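Local coordinates for member of DUF4221 family (Bacteroides vulgatus, PDB 3S9J), which is of unknown function but folds as a six-bladed beta-propeller, a scaffold that in other proteins often carries binding or catalytic sites, at residues F32-N37 and S84-D89. Numbering follows the deposited sequence.
With FMT (formic acid), chain J.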
loop_
_atom_site.group_PDB
_atom_site.type_symbol
_atom_site.label_atom_id
_atom_site.label_comp_id
_atom_site.label_asym_id
_atom_site.label_seq_id
_atom_site.Cartn_x
_atom_site.Cartn_y
_atom_site.Cartn_z
ATOM N N PHE A 32 5.083 -4.316 6.633
ATOM C CA PHE A 32 3.997 -3.945 7.528
ATOM C C PHE A 32 4.426 -4.037 8.974
ATOM O O PHE A 32 5.050 -5.007 9.384
ATOM C CB PHE A 32 2.835 -4.905 7.357
ATOM C CG PHE A 32 2.226 -4.912 5.961
ATOM C CD1 PHE A 32 1.540 -3.813 5.500
ATOM C CD2 PHE A 32 2.373 -6.018 5.125
ATOM C CE1 PHE A 32 0.979 -3.818 4.219
ATOM C CE2 PHE A 32 1.795 -6.057 3.875
ATOM C CZ PHE A 32 1.095 -4.930 3.403
ATOM N N GLN A 33 4.028 -3.057 9.764
ATOM C CA GLN A 33 4.244 -3.097 11.205
ATOM C C GLN A 33 3.202 -4.034 11.831
ATOM O O GLN A 33 2.033 -4.074 11.412
ATOM C CB GLN A 33 4.164 -1.675 11.783
ATOM C CG GLN A 33 4.490 -1.535 13.256
ATOM C CD GLN A 33 3.272 -1.640 14.180
ATOM O OE1 GLN A 33 2.199 -2.065 13.756
ATOM N NE2 GLN A 33 3.447 -1.245 15.454
ATOM N N PHE A 34 3.636 -4.751 12.868
ATOM C CA PHE A 34 2.762 -5.617 13.644
ATOM C C PHE A 34 3.280 -5.760 15.076
ATOM O O PHE A 34 4.431 -5.458 15.355
ATOM C CB PHE A 34 2.597 -6.982 12.978
ATOM C CG PHE A 34 3.816 -7.855 13.032
ATOM C CD1 PHE A 34 4.825 -7.707 12.113
ATOM C CD2 PHE A 34 3.932 -8.861 13.979
ATOM C CE1 PHE A 34 5.953 -8.493 12.150
ATOM C CE2 PHE A 34 5.043 -9.669 14.029
ATOM C CZ PHE A 34 6.072 -9.504 13.090
ATOM N N GLU A 35 2.376 -6.178 15.956
ATOM C CA GLU A 35 2.698 -6.495 17.335
ATOM C C GLU A 35 2.663 -7.982 17.564
ATOM O O GLU A 35 1.802 -8.664 17.031
ATOM C CB GLU A 35 1.699 -5.819 18.261
ATOM C CG GLU A 35 1.695 -4.280 18.171
ATOM C CD GLU A 35 2.065 -3.576 19.436
ATOM O OE1 GLU A 35 2.357 -4.252 20.445
ATOM O OE2 GLU A 35 2.057 -2.329 19.448
ATOM N N GLU A 36 3.620 -8.470 18.355
ATOM C CA GLU A 36 3.686 -9.856 18.753
ATOM C C GLU A 36 4.428 -9.962 20.084
ATOM O O GLU A 36 5.449 -9.310 20.298
ATOM C CB GLU A 36 4.382 -10.699 17.696
ATOM C CG GLU A 36 4.249 -12.210 17.930
ATOM C CD GLU A 36 4.809 -13.087 16.817
ATOM O OE1 GLU A 36 5.013 -12.582 15.692
ATOM O OE2 GLU A 36 5.059 -14.302 17.067
ATOM N N ASN A 37 3.887 -10.768 20.987
ATOM C CA ASN A 37 4.506 -11.021 22.282
ATOM C C ASN A 37 4.829 -9.733 23.045
ATOM O O ASN A 37 5.851 -9.654 23.704
ATOM C CB ASN A 37 5.787 -11.841 22.098
ATOM C CG ASN A 37 5.538 -13.195 21.435
ATOM O OD1 ASN A 37 4.510 -13.833 21.665
ATOM N ND2 ASN A 37 6.489 -13.630 20.608
ATOM N N SER A 84 3.108 -10.209 1.101
ATOM C CA SER A 84 3.030 -11.058 2.281
ATOM C C SER A 84 2.654 -10.221 3.476
ATOM O O SER A 84 3.035 -9.043 3.577
ATOM C CB SER A 84 4.341 -11.823 2.504
ATOM O OG SER A 84 5.428 -10.926 2.644
ATOM N N ARG A 85 1.887 -10.812 4.398
ATOM C CA ARG A 85 1.354 -10.046 5.488
ATOM C C ARG A 85 1.244 -10.848 6.770
ATOM O O ARG A 85 0.800 -12.001 6.741
ATOM C CB ARG A 85 -0.042 -9.535 5.098
ATOM C CG ARG A 85 -1.048 -10.622 4.915
ATOM C CD ARG A 85 -2.383 -10.142 4.381
ATOM N NE ARG A 85 -2.999 -9.058 5.104
ATOM C CZ ARG A 85 -3.627 -9.132 6.278
ATOM N NH1 ARG A 85 -3.693 -10.256 7.001
ATOM N NH2 ARG A 85 -4.207 -8.054 6.746
ATOM N N PRO A 86 1.614 -10.230 7.893
ATOM C CA PRO A 86 1.367 -10.847 9.216
ATOM C C PRO A 86 -0.131 -10.911 9.426
ATOM O O PRO A 86 -0.836 -9.921 9.161
ATOM C CB PRO A 86 2.023 -9.883 10.195
ATOM C CG PRO A 86 2.132 -8.577 9.510
ATOM C CD PRO A 86 2.154 -8.864 8.001
ATOM N N SER A 87 -0.630 -12.061 9.872
ATOM C CA SER A 87 -2.063 -12.318 9.827
ATOM C C SER A 87 -2.569 -12.955 11.150
ATOM O O SER A 87 -3.166 -14.045 11.120
ATOM C CB SER A 87 -2.387 -13.218 8.636
ATOM O OG SER A 87 -2.054 -12.583 7.413
ATOM N N PRO A 88 -2.385 -12.256 12.286
ATOM C CA PRO A 88 -1.925 -10.859 12.451
ATOM C C PRO A 88 -0.475 -10.678 12.839
ATOM O O PRO A 88 -0.016 -9.548 12.946
ATOM C CB PRO A 88 -2.804 -10.361 13.601
ATOM C CG PRO A 88 -2.923 -11.568 14.483
ATOM C CD PRO A 88 -3.027 -12.746 13.536
ATOM N N ASP A 89 0.229 -11.782 13.058
ATOM C CA ASP A 89 1.631 -11.741 13.467
ATOM C C ASP A 89 2.433 -12.725 12.641
ATOM O O ASP A 89 1.947 -13.200 11.609
ATOM C CB ASP A 89 1.759 -11.959 14.979
ATOM C CG ASP A 89 1.229 -13.314 15.447
ATOM O OD1 ASP A 89 1.190 -14.282 14.689
ATOM O OD2 ASP A 89 0.839 -13.405 16.626
HETATM C C FMT J . -4.894 -8.976 10.208
HETATM O O1 FMT J . -4.712 -7.950 9.540
HETATM O O2 FMT J . -4.643 -10.112 9.792
HETATM O O HOH W 1 0.071 -11.411 18.030
HETATM O O HOH W 2 -0.744 -8.895 16.172
#
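P86 packs against two phenylalanines of the facing strand. Its CB lies over the face of the F34 ring, a CH-pi contact 4.3 Å from the ring centroid, and its CG reaches CD1 of F34 at 3.8 Å. CD of P86 turns instead to CB and CD2 of F32. In F34, chi1 of 71° sets CG between the backbone N and the carbonyl carbon; CD2 of its ring lies 3.7 Å from CA of D89. S84 O lies at the edge of the F32 ring, near its plane, 3.2 Å from CE2. Further along, the carboxylates of E36 and D89 stack with planes 29° apart; OE1 of E36 comes within 4.3 Å of OD1 of D89. This pairing of like charges is probably eased by S90 OG, bonded to E36 OE1, and by Q91, whose NE2 bonds E36 OE2 and which is also the main polar partner of D89. Waters extend the contact: one lies within hydrogen-bonding distance of D89 OD2 and, more weakly, E35 O, the other of E35 O and, weakly, P88 O. Strands 31-36 and 84-86 are the first strands of successive four-stranded blades of the six-bladed propeller; their segments here run nearly parallel, 25° apart, joined across the blade interface by side chains and water. CB of R85 comes 4.1 Å from CE2 of F32, and its guanidinium holds a bound formic acid molecule, probably from the crystallisation liquor, by NH1 to O2 and NH2 to O1 (2.8 Å). NH1 also donates to S87 OG, which donates in turn to R85 O from above the carbonyl plane, while NE bonds to P137 O. A leucine in place of R85 would probably leave S87 OG, P137 O and the formic acid without these N-H donors. S84 OG, bonded to E45 and H43, ties the start of this strand to the preceding blade.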